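Local coordinates for tyrosine-protein phosphatase non-receptor type 18 (Homo sapiens, PDB 2OC3), which removes phosphate from phosphotyrosine in proteins, including autophosphorylated tyrosine kinases overexpressed in tumour tissue, the model here being its catalytic domain, at residues A[49-54]-A[71-76]; A[79-84]-A[122-127]; A[97-102]-A[246-251]; A[134-139]-A[193-198]. All coordinates share one frame; numbering follows the deposited sequence.

Contact 1 of 4, residues A[49-54]-A[71-76]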
loop_
_atom_site.group_PDB
_atom_site.type_symbol
_atom_site.label_atom_id
_atom_site.label_comp_id
_atom_site.label_asym_id
_atom_site.label_seq_id
_atom_site.Cartn_x
_atom_site.Cartn_y
_atom_site.Cartn_z
ATOM N N VAL A 49 -9.839 -19.710 -5.453
ATOM C CA VAL A 49 -9.074 -20.093 -4.261
ATOM C C VAL A 49 -8.924 -18.813 -3.436
ATOM O O VAL A 49 -8.058 -17.961 -3.707
ATOM C CB VAL A 49 -7.740 -20.720 -4.627
ATOM C CG1 VAL A 49 -6.955 -21.134 -3.356
ATOM C CG2 VAL A 49 -7.958 -21.949 -5.584
ATOM N N CYS A 50 -9.788 -18.673 -2.440
ATOM C CA CYS A 50 -9.927 -17.442 -1.687
ATOM C C CYS A 50 -10.464 -17.757 -0.325
ATOM O O CYS A 50 -11.568 -18.324 -0.177
ATOM C CB CYS A 50 -10.846 -16.483 -2.406
ATOM S SG CYS A 50 -11.107 -14.941 -1.484
ATOM N N SER A 51 -9.649 -17.508 0.704
ATOM C CA SER A 51 -10.085 -17.737 2.085
ATOM C C SER A 51 -9.470 -16.740 3.069
ATOM O O SER A 51 -8.542 -16.027 2.723
ATOM C CB SER A 51 -9.766 -19.177 2.515
ATOM O OG SER A 51 -8.389 -19.484 2.449
ATOM N N THR A 52 -10.057 -16.658 4.259
ATOM C CA THR A 52 -9.659 -15.705 5.288
ATOM C C THR A 52 -9.563 -16.415 6.666
ATOM O O THR A 52 -9.946 -15.838 7.713
ATOM C CB THR A 52 -10.627 -14.502 5.325
ATOM O OG1 THR A 52 -11.971 -14.981 5.526
ATOM C CG2 THR A 52 -10.568 -13.719 4.018
ATOM N N VAL A 53 -9.015 -17.632 6.658
ATOM C CA VAL A 53 -8.932 -18.496 7.850
ATOM C C VAL A 53 -8.043 -17.820 8.916
ATOM O O VAL A 53 -8.436 -17.688 10.085
ATOM C CB VAL A 53 -8.331 -19.886 7.455
ATOM C CG1 VAL A 53 -7.984 -20.747 8.680
ATOM C CG2 VAL A 53 -9.287 -20.630 6.522
ATOM N N ALA A 54 -6.856 -17.361 8.526
ATOM C CA ALA A 54 -5.897 -16.896 9.512
ATOM C C ALA A 54 -6.444 -15.660 10.222
ATOM O O ALA A 54 -6.330 -15.501 11.450
ATOM C CB ALA A 54 -4.569 -16.596 8.859
ATOM N N PRO A 71 -7.128 -10.312 5.474
ATOM C CA PRO A 71 -6.208 -10.607 4.389
ATOM C C PRO A 71 -6.520 -11.982 3.808
ATOM O O PRO A 71 -6.828 -12.930 4.528
ATOM C CB PRO A 71 -4.838 -10.631 5.107
ATOM C CG PRO A 71 -5.157 -11.097 6.479
ATOM C CD PRO A 71 -6.466 -10.426 6.790
ATOM N N TYR A 72 -6.403 -12.120 2.503
ATOM C CA TYR A 72 -6.624 -13.444 1.912
ATOM C C TYR A 72 -5.469 -14.325 2.315
ATOM O O TYR A 72 -4.314 -13.920 2.280
ATOM C CB TYR A 72 -6.633 -13.345 0.399
ATOM C CG TYR A 72 -7.769 -12.483 -0.151
ATOM C CD1 TYR A 72 -9.038 -12.589 0.404
ATOM C CD2 TYR A 72 -7.588 -11.598 -1.225
ATOM C CE1 TYR A 72 -10.109 -11.856 -0.075
ATOM C CE2 TYR A 72 -8.700 -10.852 -1.713
ATOM C CZ TYR A 72 -9.939 -11.018 -1.122
ATOM O OH TYR A 72 -11.091 -10.286 -1.514
ATOM N N ASP A 73 -5.764 -15.544 2.731
ATOM C CA ASP A 73 -4.696 -16.479 3.113
ATOM C C ASP A 73 -3.678 -16.711 2.009
ATOM O O ASP A 73 -2.522 -16.994 2.283
ATOM C CB ASP A 73 -5.318 -17.843 3.446
ATOM C CG ASP A 73 -6.250 -17.811 4.671
ATOM O OD1 ASP A 73 -5.850 -17.236 5.721
ATOM O OD2 ASP A 73 -7.374 -18.383 4.611
ATOM N N GLN A 74 -4.132 -16.686 0.766
ATOM C CA GLN A 74 -3.310 -17.114 -0.365
ATOM C C GLN A 74 -2.058 -16.263 -0.599
ATOM O O GLN A 74 -1.085 -16.720 -1.205
ATOM C CB GLN A 74 -4.152 -17.139 -1.631
ATOM C CG GLN A 74 -5.215 -18.230 -1.666
ATOM C CD GLN A 74 -6.300 -18.085 -0.657
ATOM O OE1 GLN A 74 -6.771 -16.987 -0.328
ATOM N NE2 GLN A 74 -6.779 -19.269 -0.152
ATOM N N THR A 75 -2.120 -15.004 -0.177
ATOM C CA THR A 75 -1.087 -14.010 -0.434
ATOM C C THR A 75 -0.715 -13.300 0.894
ATOM O O THR A 75 -0.016 -12.290 0.853
ATOM C CB THR A 75 -1.605 -12.948 -1.418
ATOM O OG1 THR A 75 -2.786 -12.366 -0.861
ATOM C CG2 THR A 75 -1.875 -13.538 -2.815
ATOM N N ARG A 76 -1.166 -13.773 2.057
ATOM C CA ARG A 76 -0.911 -13.033 3.287
ATOM C C ARG A 76 0.564 -12.997 3.632
ATOM O O ARG A 76 1.325 -13.906 3.333
ATOM C CB ARG A 76 -1.708 -13.559 4.494
ATOM C CG ARG A 76 -1.253 -14.868 5.050
ATOM C CD ARG A 76 -2.105 -15.247 6.251
ATOM N NE ARG A 76 -1.619 -16.432 6.955
ATOM C CZ ARG A 76 -0.944 -16.441 8.109
ATOM N NH1 ARG A 76 -0.595 -17.619 8.644
ATOM N NH2 ARG A 76 -0.616 -15.324 8.758
#
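T52 and Y72 bring the two backbones closest, with CA atoms 5.1 Å apart, and a nearly straight bond from D73 N to S51 O (2.8 Å) joins the segments there. Most of the rest falls to the side chain of D73. Its OD2 takes two donors on different lone pairs: the hydroxyl of S51 on the anti side, with OG 2.6 Å from OD2, and V53 N on the syn side at 2.7 Å. The other oxygen, OD1, receives A54 N through its own syn lone pair, at 3.0 Å and 170°. The carboxylate therefore meets successive N-H groups at the start of the short helix 53-56, where a negative charge would probably be favoured by the helix end. D73 and R76 belong to the D-x-x-R-V-x-L sequence motif of classical tyrosine phosphatases, and here both bear on A54: its CB lies 3.5 Å from R76 NE, over one face of a guanidinium that also makes a salt bridge with D89. Beside D73, the Q74 chain bends at chi2 (66°) and brings its amide back to S51. OE1 accepts from S51 N, while NE2 donates to S51 OG at 3.1 Å, so that one serine is held through its backbone N and O and its hydroxyl. On the more buried flank, C50 SG approaches the Y72 ring obliquely, 4.0 Å from the centroid. T52 CG2 sits at the edge of that ring, which also meets W44 edge-to-face.

Contact 2 of 4, residues A[79-84]-A[122-127]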
loop_
_atom_site.group_PDB
_atom_site.type_symbol
_atom_site.label_atom_id
_atom_site.label_comp_id
_atom_site.label_asym_id
_atom_site.label_seq_id
_atom_site.Cartn_x
_atom_site.Cartn_y
_atom_site.Cartn_z
ATOM N N LEU A 79 4.776 -13.526 9.042
ATOM C CA LEU A 79 5.926 -13.009 9.807
ATOM C C LEU A 79 6.663 -14.182 10.467
ATOM O O LEU A 79 6.037 -15.129 10.996
ATOM C CB LEU A 79 5.464 -12.006 10.861
ATOM C CG LEU A 79 4.778 -10.748 10.279
ATOM C CD1 LEU A 79 4.228 -9.844 11.395
ATOM C CD2 LEU A 79 5.722 -9.986 9.315
ATOM N N SER A 80 7.981 -14.117 10.472
ATOM C CA SER A 80 8.804 -15.069 11.156
ATOM C C SER A 80 9.761 -14.369 12.108
ATOM O O SER A 80 10.359 -15.014 12.968
ATOM C CB SER A 80 9.591 -15.913 10.173
ATOM O OG SER A 80 10.600 -15.197 9.484
ATOM N N LEU A 81 9.938 -13.051 11.973
ATOM C CA LEU A 81 10.882 -12.373 12.822
ATOM C C LEU A 81 10.388 -12.449 14.266
ATOM O O LEU A 81 9.215 -12.181 14.591
ATOM C CB LEU A 81 11.078 -10.922 12.327
ATOM C CG LEU A 81 12.148 -10.085 13.039
ATOM C CD1 LEU A 81 13.548 -10.605 12.673
ATOM C CD2 LEU A 81 12.032 -8.599 12.727
ATOM N N LEU A 82 11.292 -12.856 15.150
ATOM C CA LEU A 82 10.995 -13.039 16.565
ATOM C C LEU A 82 10.097 -14.230 16.829
ATOM O O LEU A 82 9.531 -14.311 17.884
ATOM C CB LEU A 82 10.432 -11.754 17.214
ATOM C CG LEU A 82 11.354 -10.504 17.225
ATOM C CD1 LEU A 82 10.636 -9.270 17.754
ATOM C CD2 LEU A 82 12.607 -10.769 18.033
ATOM N N GLN A 83 9.981 -15.161 15.878
ATOM C CA GLN A 83 9.143 -16.350 16.130
ATOM C C GLN A 83 9.663 -17.128 17.330
ATOM O O GLN A 83 8.847 -17.622 18.130
ATOM C CB GLN A 83 9.073 -17.266 14.909
ATOM C CG GLN A 83 10.398 -17.859 14.459
ATOM N N GLU A 84 10.998 -17.238 17.446
ATOM C CA GLU A 84 11.654 -17.962 18.572
ATOM C C GLU A 84 11.334 -17.351 19.938
ATOM O O GLU A 84 11.445 -18.014 20.968
ATOM C CB GLU A 84 13.186 -18.031 18.384
ATOM C CG GLU A 84 13.915 -16.707 18.671
ATOM N N LEU A 122 7.361 -6.476 10.165
ATOM C CA LEU A 122 7.126 -6.573 8.719
ATOM C C LEU A 122 8.189 -5.760 7.983
ATOM O O LEU A 122 8.881 -6.290 7.107
ATOM C CB LEU A 122 5.702 -6.098 8.364
ATOM C CG LEU A 122 5.260 -6.072 6.903
ATOM C CD1 LEU A 122 3.728 -6.006 6.848
ATOM C CD2 LEU A 122 5.810 -4.877 6.150
ATOM N N VAL A 123 8.328 -4.479 8.358
ATOM C CA VAL A 123 9.266 -3.604 7.668
ATOM C C VAL A 123 10.694 -4.188 7.773
ATOM O O VAL A 123 11.443 -4.233 6.794
ATOM C CB VAL A 123 9.176 -2.195 8.266
ATOM C CG1 VAL A 123 10.353 -1.333 7.789
ATOM C CG2 VAL A 123 7.826 -1.576 7.927
ATOM N N TRP A 124 11.066 -4.648 8.963
ATOM C CA TRP A 124 12.441 -5.152 9.158
ATOM C C TRP A 124 12.676 -6.470 8.406
ATOM O O TRP A 124 13.649 -6.676 7.683
ATOM C CB TRP A 124 12.671 -5.358 10.645
ATOM C CG TRP A 124 14.131 -5.545 10.988
ATOM C CD1 TRP A 124 14.820 -6.726 11.027
ATOM C CD2 TRP A 124 15.089 -4.508 11.239
ATOM N NE1 TRP A 124 16.139 -6.495 11.304
ATOM C CE2 TRP A 124 16.329 -5.152 11.483
ATOM C CE3 TRP A 124 15.020 -3.121 11.326
ATOM C CZ2 TRP A 124 17.491 -4.440 11.749
ATOM C CZ3 TRP A 124 16.188 -2.426 11.622
ATOM C CH2 TRP A 124 17.395 -3.096 11.823
ATOM N N GLU A 125 11.761 -7.403 8.605
ATOM C CA GLU A 125 11.953 -8.762 8.058
ATOM C C GLU A 125 12.133 -8.752 6.543
ATOM O O GLU A 125 12.989 -9.483 6.006
ATOM C CB GLU A 125 10.773 -9.674 8.422
ATOM C CG GLU A 125 10.892 -11.072 7.792
ATOM C CD GLU A 125 9.956 -12.112 8.395
ATOM O OE1 GLU A 125 9.209 -11.810 9.352
ATOM O OE2 GLU A 125 10.026 -13.259 7.870
ATOM N N PHE A 126 11.342 -7.941 5.842
ATOM C CA PHE A 126 11.378 -7.900 4.390
ATOM C C PHE A 126 12.308 -6.822 3.817
ATOM O O PHE A 126 12.376 -6.672 2.599
ATOM C CB PHE A 126 9.925 -7.861 3.845
ATOM C CG PHE A 126 9.136 -9.054 4.305
ATOM C CD1 PHE A 126 9.387 -10.286 3.749
ATOM C CD2 PHE A 126 8.245 -8.983 5.332
ATOM C CE1 PHE A 126 8.714 -11.409 4.196
ATOM C CE2 PHE A 126 7.570 -10.094 5.762
ATOM C CZ PHE A 126 7.825 -11.305 5.197
ATOM N N GLY A 127 13.063 -6.144 4.689
ATOM C CA GLY A 127 14.072 -5.195 4.209
ATOM C C GLY A 127 13.545 -3.979 3.518
ATOM O O GLY A 127 14.200 -3.387 2.645
#
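S80 and L81 hand three donors to the carboxylate of E125, where a type II beta turn, S80 to Q83, comes up against the end of helix 116-125 in the phosphatase domain. E125 OE1 takes two backbone N-H groups. S80 N reaches OE1 of E125 at 2.8 Å on the syn lone pair, along a nearly straight path, and L81 N comes to the same oxygen at 3.0 Å from well above the carboxylate plane. The S80 hydroxyl donates to the second oxygen, its OG 2.6 Å from E125 OE2 and likewise out of the plane. The glutamate spans the distance because its CG is anti to the backbone N (chi1 176°) and the chain runs on extended. An alanine in place of E125 would probably leave the N-H groups of S80 and L81 and the S80 hydroxyl without this acceptor, and would uncover the F126 ring face that E125 CG now lies over. Within the turn, Q83 N bonds to S80 O; L81 O accepts from R121. A Schellman motif closes the helix, G127 N bonding to W124 O, which R189 also reaches. Leucines pack around the polar centre. L81 CD2 lies 3.8 Å from W124 CD1, oblique to the indole, while L79 CD2 sits over the helix backbone, 3.7 Å from L122 CA, and meets the F126 ring at its edge, 4.0 Å from CE2.

Contact 3 of 4, residues A[97-102]-A[246-251]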
loop_
_atom_site.group_PDB
_atom_site.type_symbol
_atom_site.label_atom_id
_atom_site.label_comp_id
_atom_site.label_asym_id
_atom_site.label_seq_id
_atom_site.Cartn_x
_atom_site.Cartn_y
_atom_site.Cartn_z
ATOM N N ARG A 97 2.120 -8.806 -6.401
ATOM C CA ARG A 97 3.145 -9.005 -7.423
ATOM C C ARG A 97 3.343 -7.759 -8.288
ATOM O O ARG A 97 2.390 -7.051 -8.595
ATOM C CB ARG A 97 2.711 -10.134 -8.344
ATOM C CG ARG A 97 2.704 -11.479 -7.694
ATOM C CD ARG A 97 2.331 -12.570 -8.678
ATOM N NE ARG A 97 0.895 -12.584 -8.931
ATOM C CZ ARG A 97 -0.017 -13.210 -8.184
ATOM N NH1 ARG A 97 0.328 -13.893 -7.098
ATOM N NH2 ARG A 97 -1.292 -13.143 -8.524
ATOM N N GLY A 98 4.593 -7.512 -8.662
ATOM C CA GLY A 98 4.936 -6.407 -9.535
ATOM C C GLY A 98 5.143 -6.838 -10.971
ATOM O O GLY A 98 4.828 -7.972 -11.382
ATOM N N VAL A 99 5.676 -5.902 -11.741
ATOM C CA VAL A 99 5.741 -6.089 -13.203
ATOM C C VAL A 99 6.668 -7.243 -13.578
ATOM O O VAL A 99 6.505 -7.811 -14.649
ATOM C CB VAL A 99 6.170 -4.803 -13.927
ATOM C CG1 VAL A 99 5.131 -3.713 -13.672
ATOM C CG2 VAL A 99 7.544 -4.394 -13.533
ATOM N N ASP A 100 7.607 -7.602 -12.715
ATOM C CA ASP A 100 8.528 -8.733 -13.021
ATOM C C ASP A 100 8.051 -10.058 -12.391
ATOM O O ASP A 100 8.755 -11.068 -12.465
ATOM C CB ASP A 100 9.993 -8.404 -12.651
ATOM C CG ASP A 100 10.228 -8.288 -11.149
ATOM O OD1 ASP A 100 9.243 -8.340 -10.369
ATOM O OD2 ASP A 100 11.405 -8.147 -10.742
ATOM N N GLY A 101 6.852 -10.053 -11.806
ATOM C CA GLY A 101 6.282 -11.234 -11.149
ATOM C C GLY A 101 6.779 -11.459 -9.726
ATOM O O GLY A 101 6.325 -12.384 -9.067
ATOM N N SER A 102 7.704 -10.625 -9.258
ATOM C CA SER A 102 8.267 -10.687 -7.909
ATOM C C SER A 102 7.279 -10.063 -6.924
ATOM O O SER A 102 6.314 -9.414 -7.348
ATOM C CB SER A 102 9.572 -9.888 -7.835
ATOM O OG SER A 102 9.312 -8.493 -7.952
ATOM N N VAL A 246 -0.759 2.626 -9.640
ATOM C CA VAL A 246 -0.068 3.709 -10.319
ATOM C C VAL A 246 1.415 3.342 -10.478
ATOM O O VAL A 246 2.029 3.519 -11.546
ATOM C CB VAL A 246 -0.237 5.033 -9.536
ATOM C CG1 VAL A 246 0.744 6.134 -10.060
ATOM C CG2 VAL A 246 -1.680 5.492 -9.564
ATOM N N ASP A 247 2.007 2.805 -9.425
ATOM C CA ASP A 247 3.410 2.433 -9.503
ATOM C C ASP A 247 3.614 1.299 -10.476
ATOM O O ASP A 247 4.598 1.319 -11.228
ATOM C CB ASP A 247 3.973 1.984 -8.159
ATOM C CG ASP A 247 5.425 1.598 -8.265
ATOM O OD1 ASP A 247 6.261 2.528 -8.303
ATOM O OD2 ASP A 247 5.731 0.402 -8.304
ATOM N N TYR A 248 2.766 0.269 -10.433
ATOM C CA TYR A 248 2.857 -0.854 -11.384
ATOM C C TYR A 248 2.836 -0.339 -12.841
ATOM O O TYR A 248 3.692 -0.715 -13.682
ATOM C CB TYR A 248 1.711 -1.820 -11.106
ATOM C CG TYR A 248 1.710 -3.103 -11.918
ATOM C CD1 TYR A 248 2.123 -4.300 -11.343
ATOM C CD2 TYR A 248 1.186 -3.127 -13.207
ATOM C CE1 TYR A 248 2.083 -5.494 -12.066
ATOM C CE2 TYR A 248 1.148 -4.315 -13.933
ATOM C CZ TYR A 248 1.608 -5.474 -13.349
ATOM O OH TYR A 248 1.563 -6.686 -14.029
ATOM N N VAL A 249 1.852 0.497 -13.158
ATOM C CA VAL A 249 1.715 1.029 -14.520
ATOM C C VAL A 249 2.912 1.913 -14.871
ATOM O O VAL A 249 3.429 1.867 -16.008
ATOM C CB VAL A 249 0.372 1.717 -14.734
ATOM C CG1 VAL A 249 0.287 2.309 -16.168
ATOM C CG2 VAL A 249 -0.762 0.732 -14.472
ATOM N N ARG A 250 3.403 2.688 -13.920
ATOM C CA ARG A 250 4.562 3.530 -14.185
ATOM C C ARG A 250 5.792 2.682 -14.440
ATOM O O ARG A 250 6.615 3.049 -15.277
ATOM C CB ARG A 250 4.802 4.469 -13.013
ATOM C CG ARG A 250 5.907 5.485 -13.242
ATOM C CD ARG A 250 5.877 6.576 -12.200
ATOM N NE ARG A 250 7.023 7.475 -12.386
ATOM C CZ ARG A 250 8.232 7.246 -11.888
ATOM N NH1 ARG A 250 8.517 6.210 -11.130
ATOM N NH2 ARG A 250 9.210 8.126 -12.132
ATOM N N GLN A 251 5.959 1.571 -13.745
ATOM C CA GLN A 251 7.088 0.694 -13.994
ATOM C C GLN A 251 6.990 0.099 -15.396
ATOM O O GLN A 251 8.020 0.015 -16.095
ATOM C CB GLN A 251 7.179 -0.385 -12.949
ATOM C CG GLN A 251 7.552 0.175 -11.570
ATOM C CD GLN A 251 8.876 0.938 -11.577
ATOM O OE1 GLN A 251 8.940 2.168 -11.754
ATOM N NE2 GLN A 251 9.941 0.190 -11.371
HETATM O O HOH W 1 2.494 -9.175 -12.456
HETATM O O HOH W 2 3.955 -7.434 -15.866
#
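V99 CG1 sits over one face of the Y248 ring, 3.7 Å from the centroid and only 4° off the ring normal, a well-centred CH-pi contact. At the edge of the same ring are R97 O, near its plane and 3.8 Å from CE1, and a water lying in the plane. The backbone atom G98 C comes in obliquely, 3.5 Å from Y248 CE1. The ring reaches this place because its CG is anti to the backbone N (chi1 -175°), which takes it out from helix 238-254 past V99, the two side chains running in opposite directions. V99 CG1 also lies 3.3 Å from Y248 O, and Q251 CB, one helical turn on, backs the valine at 4.0 Å from CG1. The segment 97-102 is the hairpin turn between strands 93-97 and 103-108, a type I turn from G98 to G101; within it D100 OD1 accepts S102 N in an Asx turn. Two waters join the turn to the phenol: one donates to G98 O, the other to V99 O, and each is 3.1 Å from Y248 OH. A phenylalanine in place of Y248 would probably leave both waters without their hydroxyl partner and so weaken the link to the turn. The direct contact is thus mainly van der Waals packing, and the polar coupling passes through the two waters, which suggests a surface joint held by shape more than by charge.

Contact 4 of 4, residues A[134-139]-A[193-198]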
loop_
_atom_site.group_PDB
_atom_site.type_symbol
_atom_site.label_atom_id
_atom_site.label_comp_id
_atom_site.label_asym_id
_atom_site.label_seq_id
_atom_site.Cartn_x
_atom_site.Cartn_y
_atom_site.Cartn_z
ATOM N N ALA A 134 -1.043 6.516 2.908
ATOM C CA ALA A 134 -2.024 7.315 2.191
ATOM C C ALA A 134 -3.196 7.656 3.054
ATOM O O ALA A 134 -4.342 7.550 2.587
ATOM C CB ALA A 134 -2.550 6.559 0.939
ATOM N N CYS A 135 -2.944 8.026 4.297
ATOM C CA CYS A 135 -3.989 8.509 5.183
ATOM C C CYS A 135 -3.322 9.364 6.249
ATOM O O CYS A 135 -2.106 9.453 6.341
ATOM C CB CYS A 135 -4.778 7.352 5.812
ATOM S SG CYS A 135 -3.943 6.389 7.045
ATOM N N ARG A 136 -4.162 10.023 7.043
ATOM C CA ARG A 136 -3.697 10.727 8.248
ATOM C C ARG A 136 -3.982 9.870 9.473
ATOM O O ARG A 136 -4.838 8.990 9.423
ATOM C CB ARG A 136 -4.427 12.048 8.401
ATOM C CG ARG A 136 -4.034 13.104 7.359
ATOM C CD ARG A 136 -5.000 14.265 7.365
ATOM N NE ARG A 136 -6.323 13.902 6.891
ATOM C CZ ARG A 136 -7.484 14.347 7.352
ATOM N NH1 ARG A 136 -7.518 15.181 8.391
ATOM N NH2 ARG A 136 -8.604 13.876 6.794
ATOM N N GLU A 137 -3.365 10.215 10.605
ATOM C CA GLU A 137 -3.660 9.529 11.875
ATOM C C GLU A 137 -5.139 9.589 12.248
ATOM O O GLU A 137 -5.724 8.616 12.682
ATOM C CB GLU A 137 -2.842 10.141 12.994
ATOM C CG GLU A 137 -1.419 9.762 13.003
ATOM C CD GLU A 137 -0.669 10.661 13.953
ATOM O OE1 GLU A 137 -0.929 10.545 15.166
ATOM O OE2 GLU A 137 0.073 11.529 13.446
ATOM N N ILE A 138 -5.723 10.779 12.100
ATOM C CA ILE A 138 -7.138 11.051 12.393
ATOM C C ILE A 138 -7.739 11.702 11.170
ATOM O O ILE A 138 -7.129 12.623 10.609
ATOM C CB ILE A 138 -7.294 12.027 13.585
ATOM C CG1 ILE A 138 -6.710 11.380 14.851
ATOM C CG2 ILE A 138 -8.754 12.358 13.804
ATOM C CD1 ILE A 138 -6.571 12.365 16.024
ATOM N N GLU A 139 -8.862 11.196 10.716
ATOM C CA GLU A 139 -9.561 11.772 9.580
ATOM C C GLU A 139 -10.999 12.022 9.964
ATOM O O GLU A 139 -11.698 11.088 10.364
ATOM C CB GLU A 139 -9.477 10.835 8.387
ATOM C CG GLU A 139 -8.067 10.549 7.894
ATOM C CD GLU A 139 -8.022 9.766 6.615
ATOM O OE1 GLU A 139 -9.031 9.088 6.246
ATOM O OE2 GLU A 139 -6.937 9.824 5.960
ATOM N N GLN A 193 9.774 7.328 4.903
ATOM C CA GLN A 193 8.303 7.275 4.910
ATOM C C GLN A 193 7.729 8.473 4.198
ATOM O O GLN A 193 8.052 9.629 4.534
ATOM C CB GLN A 193 7.787 7.260 6.336
ATOM C CG GLN A 193 6.253 7.133 6.470
ATOM C CD GLN A 193 5.654 7.998 7.554
ATOM O OE1 GLN A 193 6.282 8.946 8.010
ATOM N NE2 GLN A 193 4.451 7.651 8.012
ATOM N N LEU A 194 6.916 8.207 3.189
ATOM C CA LEU A 194 6.214 9.233 2.494
ATOM C C LEU A 194 4.780 9.211 2.946
ATOM O O LEU A 194 4.195 8.139 2.975
ATOM C CB LEU A 194 6.286 9.020 1.007
ATOM C CG LEU A 194 7.630 9.281 0.322
ATOM C CD1 LEU A 194 7.873 8.389 -0.934
ATOM C CD2 LEU A 194 7.753 10.740 -0.024
ATOM N N GLN A 195 4.223 10.361 3.316
ATOM C CA GLN A 195 2.860 10.421 3.826
ATOM C C GLN A 195 2.074 11.411 3.001
ATOM O O GLN A 195 2.472 12.552 2.845
ATOM C CB GLN A 195 2.814 10.836 5.304
ATOM C CG GLN A 195 1.371 10.703 5.861
ATOM C CD GLN A 195 1.183 11.207 7.265
ATOM O OE1 GLN A 195 2.132 11.659 7.923
ATOM N NE2 GLN A 195 -0.071 11.134 7.741
ATOM N N TYR A 196 0.973 10.970 2.428
ATOM C CA TYR A 196 0.022 11.808 1.701
ATOM C C TYR A 196 -0.866 12.447 2.775
ATOM O O TYR A 196 -1.428 11.740 3.636
ATOM C CB TYR A 196 -0.810 10.953 0.707
ATOM C CG TYR A 196 -1.447 11.794 -0.346
ATOM C CD1 TYR A 196 -0.901 11.875 -1.601
ATOM C CD2 TYR A 196 -2.568 12.569 -0.084
ATOM C CE1 TYR A 196 -1.450 12.714 -2.572
ATOM C CE2 TYR A 196 -3.111 13.406 -1.033
ATOM C CZ TYR A 196 -2.552 13.470 -2.274
ATOM O OH TYR A 196 -3.093 14.340 -3.233
ATOM N N MET A 197 -0.938 13.790 2.760
ATOM C CA MET A 197 -1.408 14.553 3.923
ATOM C C MET A 197 -2.818 15.119 3.808
ATOM O O MET A 197 -3.324 15.617 4.812
ATOM C CB MET A 197 -0.446 15.733 4.212
ATOM C CG MET A 197 0.977 15.295 4.420
ATOM S SD MET A 197 1.245 14.182 5.791
ATOM C CE MET A 197 1.022 15.361 7.153
ATOM N N SER A 198 -3.449 15.017 2.634
ATOM C CA SER A 198 -4.719 15.685 2.365
ATOM C C SER A 198 -5.738 14.855 1.602
ATOM O O SER A 198 -6.661 15.397 1.014
ATOM C CB SER A 198 -4.425 16.949 1.578
ATOM O OG SER A 198 -3.851 16.571 0.339
HETATM O O HOH W 3 -1.253 12.380 10.228
#
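R136, Q195 and Y196 carry this contact, at the end of the central mixed sheet of the phosphatase fold, where the parallel neighbours 130-133 and 187-196 run out into loops. Q195 makes the direct polar link. With its chain extended beyond CG, Q195 carries NE2 across to C135 O at 3.0 Å. The bond is well formed at 161°, in the carbonyl plane on a lone pair and close to the plane of the amide. The other end of that amide, OE1, accepts from R178 on the neighbouring strand 175-184, and the two bonds together set which end of the amide is which. R136 lies alongside the exit of the strand: its CD is 3.3 Å from M197 O, while I138 O sits over one face of its guanidinium. R136 N donates to E139 OE2, the oxygen that also forms a salt bridge with R239, a residue that probably binds substrate. Y196 packs through the root of its side chain, CB 4.1 Å from A134 CA; its ring turns away to meet W199 edge-to-face. A134 O accepts from R239 as well, and the A134 side chain is about 4 Å from that of C233, the predicted phosphocysteine nucleophile. The contact thus borders the active-site loop. A water completes the Q195 amide, accepting from NE2 at 3.0 Å and from E137 N at the same distance.

Overall arrangement
All four contacts lie in one tyrosine phosphatase domain, their centres 19 to 27 Å apart. Contact 1 closes first along the chain, and contact 2 starts just after it: segment 71-76 runs into strand 76-78 and segment 79-84 follows it. Contacts 2 and 3 interleave in sequence; contact 4 falls between the two halves of contact 3. The mixed sheet links the last two: the hairpin of contact 3, packed on helix 238-254, joins its edge strand 93-97 to 103-108, whereas contact 4 sits at the ends of 130-133 and 187-196, across the chain's centre. Contact 4 comes nearest the predicted nucleophile C233; in contact 1, the Y72 side chain is about 8 Å from that of C237, probably substrate-binding.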